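Local coordinates for macrolide export ATP-binding/permease protein macB (Actinobacillus actinomycetemcomitans, PDB 3FTJ) that probably exports macrolides as the ABC-transporter component of the tripartite MacAB-TdeA efflux system, this chain being the periplasmic region of the inner-membrane pump, at residues F69-F82 with S153-I167. Residues are numbered along the deposited sequence; the frame is centred on the assembly and turned at random.
Sequences FTSANLYGIGEQYF and SLNLYSPYSTVLNKI
Leu74 and Tyr75 pair with Leu156 and Tyr157 where strands 72-77 and 155-159 run parallel in the mixed sheet of the MacB-like periplasmic core domain. Backbone bonds alternate from Asn73 N to Leu154 O through to Ile77 N with Ser158 O, and a sixth, from Tyr160 N to Ile77 O (2.8 Å), carries the pairing into the first turn of helix 160-167. Pro159, at the N-cap, costs this pairing no bond, since the donors toward 72-77 are Ser158 N and Tyr160 N on either side of it.

Packing is tight on the face carrying Leu74, Leu156 and Ser158, where this helix crosses strand 72-77. Leu74, its CG anti to the backbone N (chi1 -179°), places CD1 3.8 Å from Ser158 CB and CD2 4.0 Å from Val163 CG2. Ser158 OG, buried among apolar groups, is satisfied by Val106 O.

On the other face Tyr157 joins an aromatic cluster. Tyr75 lies alongside, pointing the same way, but the two rings are slid apart and barely overlap; Phe82 turns its edge to the Tyr157 face in an offset edge-to-face pair, planes at 85°. Tyr81 crosses Tyr157 at about a right angle, Tyr81 CE1 3.6 Å from Tyr157 CE1.

Toward solvent the contact is looser: the partly exposed Asn73 and Asn155 lay their amides side by side, Asn73 ND2 3.8 Å from Asn155 OD1, too far for a hydrogen bond, while Asn155 ND2 binds Asp110 OD1. Leu154 closes this end, CD2 reaching Phe69 CB and Ala72 CB. By contrast, Gly76, lacking a side chain, lets the helix come so close that Val163 CG2 sits 3.4 Å from Gly76 CA.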
ATOM      1  N   PHE A  69      -5.256  -9.616 -20.058  1.00 19.65           N
ATOM      2  CA  PHE A  69      -3.921  -9.158 -19.694  1.00 22.87           C
ATOM      3  C   PHE A  69      -3.353 -10.034 -18.581  1.00 21.52           C
ATOM      4  O   PHE A  69      -4.076 -10.396 -17.659  1.00 21.09           O
ATOM      5  CB  PHE A  69      -3.984  -7.717 -19.162  1.00 22.15           C
ATOM      6  CG  PHE A  69      -4.556  -6.722 -20.130  1.00 24.09           C
ATOM      7  CD1 PHE A  69      -3.722  -5.982 -20.952  1.00 25.33           C
ATOM      8  CD2 PHE A  69      -5.924  -6.516 -20.210  1.00 19.22           C
ATOM      9  CE1 PHE A  69      -4.244  -5.057 -21.842  1.00 26.80           C
ATOM     10  CE2 PHE A  69      -6.450  -5.593 -21.095  1.00 22.63           C
ATOM     11  CZ  PHE A  69      -5.609  -4.864 -21.912  1.00 23.56           C
ATOM     12  N   THR A  70      -2.062 -10.354 -18.650  1.00 21.29           N
ATOM     13  CA  THR A  70      -1.399 -11.032 -17.534  1.00 24.77           C
ATOM     14  C   THR A  70      -0.589 -10.096 -16.663  1.00 24.97           C
ATOM     15  O   THR A  70      -0.276  -8.972 -17.050  1.00 28.72           O
ATOM     16  CB  THR A  70      -0.423 -12.124 -17.975  1.00 25.26           C
ATOM     17  OG1 THR A  70       0.279 -11.699 -19.150  1.00 29.98           O
ATOM     18  CG2 THR A  70      -1.154 -13.386 -18.247  1.00 30.37           C
ATOM     19  N   SER A  71      -0.229 -10.601 -15.489  1.00 25.51           N
ATOM     20  CA  SER A  71       0.519  -9.840 -14.498  1.00 30.19           C
ATOM     21  C   SER A  71      -0.057  -8.443 -14.297  1.00 24.85           C
ATOM     22  O   SER A  71       0.654  -7.439 -14.360  1.00 29.94           O
ATOM     23  CB  SER A  71       2.011  -9.792 -14.841  1.00 33.91           C
ATOM     24  OG  SER A  71       2.215  -9.511 -16.214  1.00 42.39           O
ATOM     25  N   ALA A  72      -1.365  -8.394 -14.078  1.00 22.95           N
ATOM     26  CA  ALA A  72      -1.997  -7.204 -13.545  1.00 24.57           C
ATOM     27  C   ALA A  72      -1.907  -7.334 -12.034  1.00 24.03           C
ATOM     28  O   ALA A  72      -2.255  -8.377 -11.478  1.00 21.86           O
ATOM     29  CB  ALA A  72      -3.445  -7.127 -13.980  1.00 23.76           C
ATOM     30  N   ASN A  73      -1.430  -6.280 -11.382  1.00 24.07           N
ATOM     31  CA  ASN A  73      -1.323  -6.234  -9.932  1.00 19.08           C
ATOM     32  C   ASN A  73      -2.510  -5.552  -9.293  1.00 20.04           C
ATOM     33  O   ASN A  73      -2.724  -4.354  -9.487  1.00 23.08           O
ATOM     34  CB  ASN A  73      -0.054  -5.497  -9.532  1.00 22.46           C
ATOM     35  CG  ASN A  73       1.179  -6.151 -10.086  1.00 26.45           C
ATOM     36  OD1 ASN A  73       1.431  -7.326  -9.828  1.00 29.11           O
ATOM     37  ND2 ASN A  73       1.949  -5.403 -10.873  1.00 27.35           N
ATOM     38  N   LEU A  74      -3.286  -6.320  -8.540  1.00 14.52           N
ATOM     39  CA  LEU A  74      -4.367  -5.761  -7.740  1.00 18.61           C
ATOM     40  C   LEU A  74      -3.864  -5.538  -6.330  1.00 19.60           C
ATOM     41  O   LEU A  74      -3.453  -6.479  -5.654  1.00 20.27           O
ATOM     42  CB  LEU A  74      -5.573  -6.697  -7.708  1.00 20.94           C
ATOM     43  CG  LEU A  74      -6.808  -6.230  -6.932  1.00 20.81           C
ATOM     44  CD1 LEU A  74      -7.412  -4.958  -7.536  1.00 17.39           C
ATOM     45  CD2 LEU A  74      -7.841  -7.353  -6.910  1.00 19.68           C
ATOM     46  N   TYR A  75      -3.889  -4.283  -5.901  1.00 20.90           N
ATOM     47  CA  TYR A  75      -3.549  -3.920  -4.537  1.00 17.06           C
ATOM     48  C   TYR A  75      -4.820  -3.743  -3.734  1.00 21.45           C
ATOM     49  O   TYR A  75      -5.783  -3.130  -4.205  1.00 22.40           O
ATOM     50  CB  TYR A  75      -2.760  -2.618  -4.519  1.00 16.37           C
ATOM     51  CG  TYR A  75      -1.389  -2.737  -5.118  1.00 23.21           C
ATOM     52  CD1 TYR A  75      -0.311  -3.173  -4.350  1.00 26.07           C
ATOM     53  CD2 TYR A  75      -1.165  -2.419  -6.451  1.00 23.39           C
ATOM     54  CE1 TYR A  75       0.952  -3.295  -4.900  1.00 27.78           C
ATOM     55  CE2 TYR A  75       0.096  -2.528  -7.004  1.00 27.78           C
ATOM     56  CZ  TYR A  75       1.151  -2.966  -6.221  1.00 26.98           C
ATOM     57  OH  TYR A  75       2.406  -3.072  -6.776  1.00 36.68           O
ATOM     58  N   GLY A  76      -4.824  -4.304  -2.529  1.00 20.27           N
ATOM     59  CA  GLY A  76      -5.890  -4.075  -1.577  1.00 16.60           C
ATOM     60  C   GLY A  76      -5.306  -3.138  -0.556  1.00 18.53           C
ATOM     61  O   GLY A  76      -4.476  -3.548   0.251  1.00 17.92           O
ATOM     62  N   ILE A  77      -5.710  -1.874  -0.606  1.00 17.37           N
ATOM     63  CA  ILE A  77      -5.078  -0.843   0.227  1.00 18.92           C
ATOM     64  C   ILE A  77      -6.088   0.007   0.999  1.00 21.49           C
ATOM     65  O   ILE A  77      -7.299  -0.111   0.792  1.00 21.01           O
ATOM     66  CB  ILE A  77      -4.130   0.075  -0.610  1.00 20.05           C
ATOM     67  CG1 ILE A  77      -4.768   0.484  -1.945  1.00 18.64           C
ATOM     68  CG2 ILE A  77      -2.821  -0.632  -0.895  1.00 20.90           C
ATOM     69  CD1 ILE A  77      -6.059   1.276  -1.834  1.00 18.44           C
ATOM     70  N   GLY A  78      -5.588   0.851   1.901  1.00 20.73           N
ATOM     71  CA  GLY A  78      -6.451   1.727   2.674  1.00 21.77           C
ATOM     72  C   GLY A  78      -6.841   3.019   1.967  1.00 23.47           C
ATOM     73  O   GLY A  78      -6.195   3.439   1.006  1.00 20.15           O
ATOM     74  N   GLU A  79      -7.896   3.658   2.469  1.00 25.47           N
ATOM     75  CA  GLU A  79      -8.363   4.957   1.965  1.00 23.09           C
ATOM     76  C   GLU A  79      -7.260   6.010   1.784  1.00 22.40           C
ATOM     77  O   GLU A  79      -7.262   6.740   0.801  1.00 24.15           O
ATOM     78  CB  GLU A  79      -9.461   5.501   2.883  1.00 25.21           C
ATOM     79  CG  GLU A  79      -9.819   6.955   2.636  1.00 33.29           C
ATOM     80  CD  GLU A  79     -11.074   7.365   3.379  1.00 37.76           C
ATOM     81  OE1 GLU A  79     -11.321   6.808   4.473  1.00 36.35           O
ATOM     82  OE2 GLU A  79     -11.818   8.231   2.863  1.00 37.73           O
ATOM     83  N   GLN A  80      -6.319   6.079   2.725  1.00 24.14           N
ATOM     84  CA  GLN A  80      -5.254   7.090   2.685  1.00 23.65           C
ATOM     85  C   GLN A  80      -4.091   6.729   1.767  1.00 26.29           C
ATOM     86  O   GLN A  80      -3.107   7.471   1.683  1.00 25.15           O
ATOM     87  CB  GLN A  80      -4.709   7.382   4.095  1.00 26.95           C
ATOM     88  CG  GLN A  80      -5.732   7.939   5.081  1.00 25.34           C
ATOM     89  CD  GLN A  80      -6.545   9.082   4.489  1.00 33.00           C
ATOM     90  OE1 GLN A  80      -5.997  10.018   3.907  1.00 31.34           O
ATOM     91  NE2 GLN A  80      -7.865   9.002   4.632  1.00 36.71           N
ATOM     92  N   TYR A  81      -4.191   5.595   1.079  1.00 23.68           N
ATOM     93  CA  TYR A  81      -3.076   5.127   0.263  1.00 25.58           C
ATOM     94  C   TYR A  81      -2.622   6.156  -0.773  1.00 26.07           C
ATOM     95  O   TYR A  81      -1.430   6.413  -0.920  1.00 27.75           O
ATOM     96  CB  TYR A  81      -3.401   3.798  -0.428  1.00 25.13           C
ATOM     97  CG  TYR A  81      -2.268   3.289  -1.292  1.00 24.31           C
ATOM     98  CD1 TYR A  81      -2.208   3.601  -2.635  1.00 25.18           C
ATOM     99  CD2 TYR A  81      -1.247   2.513  -0.752  1.00 25.88           C
ATOM    100  CE1 TYR A  81      -1.170   3.150  -3.431  1.00 29.40           C
ATOM    101  CE2 TYR A  81      -0.206   2.053  -1.540  1.00 29.94           C
ATOM    102  CZ  TYR A  81      -0.173   2.378  -2.881  1.00 31.00           C
ATOM    103  OH  TYR A  81       0.855   1.938  -3.685  1.00 33.65           O
ATOM    104  N   PHE A  82      -3.569   6.745  -1.493  1.00 23.18           N
ATOM    105  CA  PHE A  82      -3.215   7.629  -2.600  1.00 29.69           C
ATOM    106  C   PHE A  82      -2.520   8.897  -2.125  1.00 31.65           C
ATOM    107  O   PHE A  82      -1.567   9.366  -2.749  1.00 32.52           O
ATOM    108  CB  PHE A  82      -4.450   7.956  -3.434  1.00 30.03           C
ATOM    109  CG  PHE A  82      -5.192   6.739  -3.893  1.00 24.59           C
ATOM    110  CD1 PHE A  82      -4.729   5.999  -4.965  1.00 26.59           C
ATOM    111  CD2 PHE A  82      -6.330   6.318  -3.231  1.00 24.40           C
ATOM    112  CE1 PHE A  82      -5.407   4.868  -5.391  1.00 26.28           C
ATOM    113  CE2 PHE A  82      -7.007   5.191  -3.650  1.00 26.63           C
ATOM    114  CZ  PHE A  82      -6.539   4.463  -4.730  1.00 20.54           C
ATOM    115  N   SER A 153       2.993  -0.563 -14.888  1.00 47.73           N
ATOM    116  CA  SER A 153       2.940  -1.980 -15.234  1.00 42.40           C
ATOM    117  C   SER A 153       1.675  -2.652 -14.716  1.00 38.25           C
ATOM    118  O   SER A 153       1.733  -3.673 -14.036  1.00 46.40           O
ATOM    119  CB  SER A 153       4.179  -2.707 -14.715  1.00 44.21           C
ATOM    120  OG  SER A 153       5.281  -2.491 -15.582  1.00 56.82           O
ATOM    121  N   LEU A 154       0.533  -2.074 -15.067  1.00 43.17           N
ATOM    122  CA  LEU A 154      -0.783  -2.592 -14.686  1.00 35.78           C
ATOM    123  C   LEU A 154      -1.022  -2.659 -13.192  1.00 32.07           C
ATOM    124  O   LEU A 154      -1.055  -3.738 -12.594  1.00 30.31           O
ATOM    125  CB  LEU A 154      -1.069  -3.937 -15.335  1.00 34.24           C
ATOM    126  CG  LEU A 154      -1.951  -3.767 -16.566  1.00 36.23           C
ATOM    127  CD1 LEU A 154      -1.219  -2.944 -17.607  1.00 37.18           C
ATOM    128  CD2 LEU A 154      -2.344  -5.124 -17.122  1.00 34.71           C
ATOM    129  N   ASN A 155      -1.204  -1.485 -12.603  1.00 25.26           N
ATOM    130  CA  ASN A 155      -1.544  -1.384 -11.202  1.00 25.99           C
ATOM    131  C   ASN A 155      -3.014  -1.031 -11.049  1.00 26.84           C
ATOM    132  O   ASN A 155      -3.497  -0.073 -11.657  1.00 25.65           O
ATOM    133  CB  ASN A 155      -0.659  -0.339 -10.526  1.00 29.05           C
ATOM    134  CG  ASN A 155       0.823  -0.676 -10.637  1.00 32.58           C
ATOM    135  OD1 ASN A 155       1.255  -1.753 -10.233  1.00 30.16           O
ATOM    136  ND2 ASN A 155       1.602   0.242 -11.193  1.00 36.30           N
ATOM    137  N   LEU A 156      -3.727  -1.830 -10.258  1.00 22.42           N
ATOM    138  CA  LEU A 156      -5.099  -1.513  -9.874  1.00 26.00           C
ATOM    139  C   LEU A 156      -5.194  -1.411  -8.351  1.00 22.10           C
ATOM    140  O   LEU A 156      -4.593  -2.213  -7.638  1.00 20.16           O
ATOM    141  CB  LEU A 156      -6.083  -2.571 -10.376  1.00 21.38           C
ATOM    142  CG  LEU A 156      -6.014  -3.118 -11.806  1.00 25.18           C
ATOM    143  CD1 LEU A 156      -7.430  -3.410 -12.271  1.00 27.02           C
ATOM    144  CD2 LEU A 156      -5.353  -2.175 -12.775  1.00 29.87           C
ATOM    145  N   TYR A 157      -5.958  -0.438  -7.861  1.00 17.26           N
ATOM    146  CA  TYR A 157      -6.085  -0.215  -6.424  1.00 17.68           C
ATOM    147  C   TYR A 157      -7.518  -0.366  -5.944  1.00 19.35           C
ATOM    148  O   TYR A 157      -8.424   0.290  -6.451  1.00 20.01           O
ATOM    149  CB  TYR A 157      -5.561   1.171  -6.052  1.00 18.67           C
ATOM    150  CG  TYR A 157      -4.159   1.426  -6.554  1.00 19.37           C
ATOM    151  CD1 TYR A 157      -3.062   0.906  -5.889  1.00 22.08           C
ATOM    152  CD2 TYR A 157      -3.935   2.175  -7.695  1.00 22.91           C
ATOM    153  CE1 TYR A 157      -1.777   1.130  -6.337  1.00 21.81           C
ATOM    154  CE2 TYR A 157      -2.651   2.404  -8.156  1.00 27.85           C
ATOM    155  CZ  TYR A 157      -1.577   1.879  -7.469  1.00 21.83           C
ATOM    156  OH  TYR A 157      -0.299   2.104  -7.915  1.00 27.19           O
ATOM    157  N   SER A 158      -7.704  -1.220  -4.947  1.00 17.02           N
ATOM    158  CA  SER A 158      -9.023  -1.583  -4.452  1.00 17.06           C
ATOM    159  C   SER A 158      -8.956  -1.577  -2.928  1.00 17.03           C
ATOM    160  O   SER A 158      -7.862  -1.607  -2.365  1.00 18.83           O
ATOM    161  CB  SER A 158      -9.381  -2.973  -4.990  1.00 18.90           C
ATOM    162  OG  SER A 158     -10.747  -3.279  -4.835  1.00 20.22           O
ATOM    163  N   PRO A 159     -10.111  -1.518  -2.242  1.00 16.08           N
ATOM    164  CA  PRO A 159     -10.023  -1.492  -0.775  1.00 18.18           C
ATOM    165  C   PRO A 159      -9.411  -2.772  -0.235  1.00 19.04           C
ATOM    166  O   PRO A 159      -9.738  -3.856  -0.738  1.00 19.81           O
ATOM    167  CB  PRO A 159     -11.492  -1.395  -0.336  1.00 19.42           C
ATOM    168  CG  PRO A 159     -12.208  -0.799  -1.516  1.00 19.03           C
ATOM    169  CD  PRO A 159     -11.498  -1.370  -2.715  1.00 17.87           C
ATOM    170  N   TYR A 160      -8.543  -2.656   0.770  1.00 18.82           N
ATOM    171  CA  TYR A 160      -7.927  -3.829   1.392  1.00 17.67           C
ATOM    172  C   TYR A 160      -8.986  -4.839   1.825  1.00 18.47           C
ATOM    173  O   TYR A 160      -8.761  -6.046   1.755  1.00 18.94           O
ATOM    174  CB  TYR A 160      -7.043  -3.445   2.592  1.00 16.03           C
ATOM    175  CG  TYR A 160      -7.798  -2.909   3.807  1.00 16.38           C
ATOM    176  CD1 TYR A 160      -8.451  -3.764   4.679  1.00 19.71           C
ATOM    177  CD2 TYR A 160      -7.856  -1.540   4.069  1.00 21.45           C
ATOM    178  CE1 TYR A 160      -9.157  -3.274   5.791  1.00 20.00           C
ATOM    179  CE2 TYR A 160      -8.550  -1.037   5.173  1.00 21.53           C
ATOM    180  CZ  TYR A 160      -9.200  -1.913   6.029  1.00 21.79           C
ATOM    181  OH  TYR A 160      -9.884  -1.429   7.126  1.00 24.61           O
ATOM    182  N   SER A 161     -10.139  -4.338   2.271  1.00 19.28           N
ATOM    183  CA  SER A 161     -11.217  -5.194   2.759  1.00 18.78           C
ATOM    184  C   SER A 161     -11.799  -6.058   1.638  1.00 19.64           C
ATOM    185  O   SER A 161     -11.995  -7.264   1.802  1.00 21.03           O
ATOM    186  CB  SER A 161     -12.314  -4.342   3.402  1.00 19.56           C
ATOM    187  OG  SER A 161     -12.710  -3.295   2.529  1.00 19.80           O
ATOM    188  N   THR A 162     -12.069  -5.429   0.501  1.00 17.31           N
ATOM    189  CA  THR A 162     -12.551  -6.133  -0.688  1.00 20.01           C
ATOM    190  C   THR A 162     -11.586  -7.215  -1.151  1.00 19.91           C
ATOM    191  O   THR A 162     -11.993  -8.328  -1.477  1.00 19.92           O
ATOM    192  CB  THR A 162     -12.746  -5.156  -1.848  1.00 19.42           C
ATOM    193  OG1 THR A 162     -13.495  -4.028  -1.385  1.00 17.51           O
ATOM    194  CG2 THR A 162     -13.495  -5.825  -2.996  1.00 20.13           C
ATOM    195  N   VAL A 163     -10.302  -6.887  -1.170  1.00 18.23           N
ATOM    196  CA  VAL A 163      -9.293  -7.816  -1.654  1.00 17.79           C
ATOM    197  C   VAL A 163      -9.112  -8.990  -0.692  1.00 21.02           C
ATOM    198  O   VAL A 163      -9.013 -10.138  -1.112  1.00 20.37           O
ATOM    199  CB  VAL A 163      -7.962  -7.092  -1.921  1.00 16.48           C
ATOM    200  CG1 VAL A 163      -6.862  -8.080  -2.233  1.00 18.65           C
ATOM    201  CG2 VAL A 163      -8.142  -6.145  -3.070  1.00 16.83           C
ATOM    202  N   LEU A 164      -9.100  -8.697   0.601  1.00 18.56           N
ATOM    203  CA  LEU A 164      -8.963  -9.731   1.610  1.00 20.30           C
ATOM    204  C   LEU A 164     -10.211 -10.606   1.623  1.00 21.71           C
ATOM    205  O   LEU A 164     -10.120 -11.822   1.626  1.00 22.38           O
ATOM    206  CB  LEU A 164      -8.751  -9.109   2.999  1.00 17.50           C
ATOM    207  CG  LEU A 164      -7.394  -8.452   3.270  1.00 20.52           C
ATOM    208  CD1 LEU A 164      -7.436  -7.659   4.559  1.00 16.64           C
ATOM    209  CD2 LEU A 164      -6.276  -9.503   3.309  1.00 17.77           C
ATOM    210  N   ASN A 165     -11.380  -9.977   1.648  1.00 23.04           N
ATOM    211  CA  ASN A 165     -12.631 -10.714   1.794  1.00 23.62           C
ATOM    212  C   ASN A 165     -12.951 -11.571   0.564  1.00 24.03           C
ATOM    213  O   ASN A 165     -13.457 -12.678   0.692  1.00 26.10           O
ATOM    214  CB  ASN A 165     -13.794  -9.760   2.109  1.00 24.20           C
ATOM    215  CG  ASN A 165     -13.733  -9.191   3.532  1.00 29.45           C
ATOM    216  OD1 ASN A 165     -13.172  -9.807   4.440  1.00 25.95           O
ATOM    217  ND2 ASN A 165     -14.331  -8.014   3.729  1.00 25.39           N
ATOM    218  N   LYS A 166     -12.629 -11.065  -0.621  1.00 22.74           N
ATOM    219  CA  LYS A 166     -13.082 -11.685  -1.865  1.00 24.87           C
ATOM    220  C   LYS A 166     -11.981 -12.326  -2.710  1.00 26.31           C
ATOM    221  O   LYS A 166     -12.258 -13.201  -3.530  1.00 26.04           O
ATOM    222  CB  LYS A 166     -13.862 -10.666  -2.708  1.00 24.22           C
ATOM    223  CG  LYS A 166     -15.171 -10.203  -2.057  1.00 29.46           C
ATOM    224  CD  LYS A 166     -15.738  -8.972  -2.757  1.00 37.07           C
ATOM    225  CE  LYS A 166     -17.171  -8.671  -2.314  1.00 38.01           C
ATOM    226  NZ  LYS A 166     -17.226  -7.965  -1.004  1.00 36.43           N
ATOM    227  N   ILE A 167     -10.739 -11.898  -2.523  1.00 20.71           N
ATOM    228  CA  ILE A 167      -9.649 -12.401  -3.358  1.00 22.46           C
ATOM    229  C   ILE A 167      -8.697 -13.340  -2.613  1.00 23.46           C
ATOM    230  O   ILE A 167      -8.631 -14.534  -2.907  1.00 20.52           O
ATOM    231  CB  ILE A 167      -8.806 -11.252  -3.964  1.00 26.25           C
ATOM    232  CG1 ILE A 167      -9.701 -10.208  -4.646  1.00 25.00           C
ATOM    233  CG2 ILE A 167      -7.796 -11.803  -4.946  1.00 24.15           C
ATOM    234  CD1 ILE A 167     -10.370 -10.701  -5.897  1.00 25.27           C
TER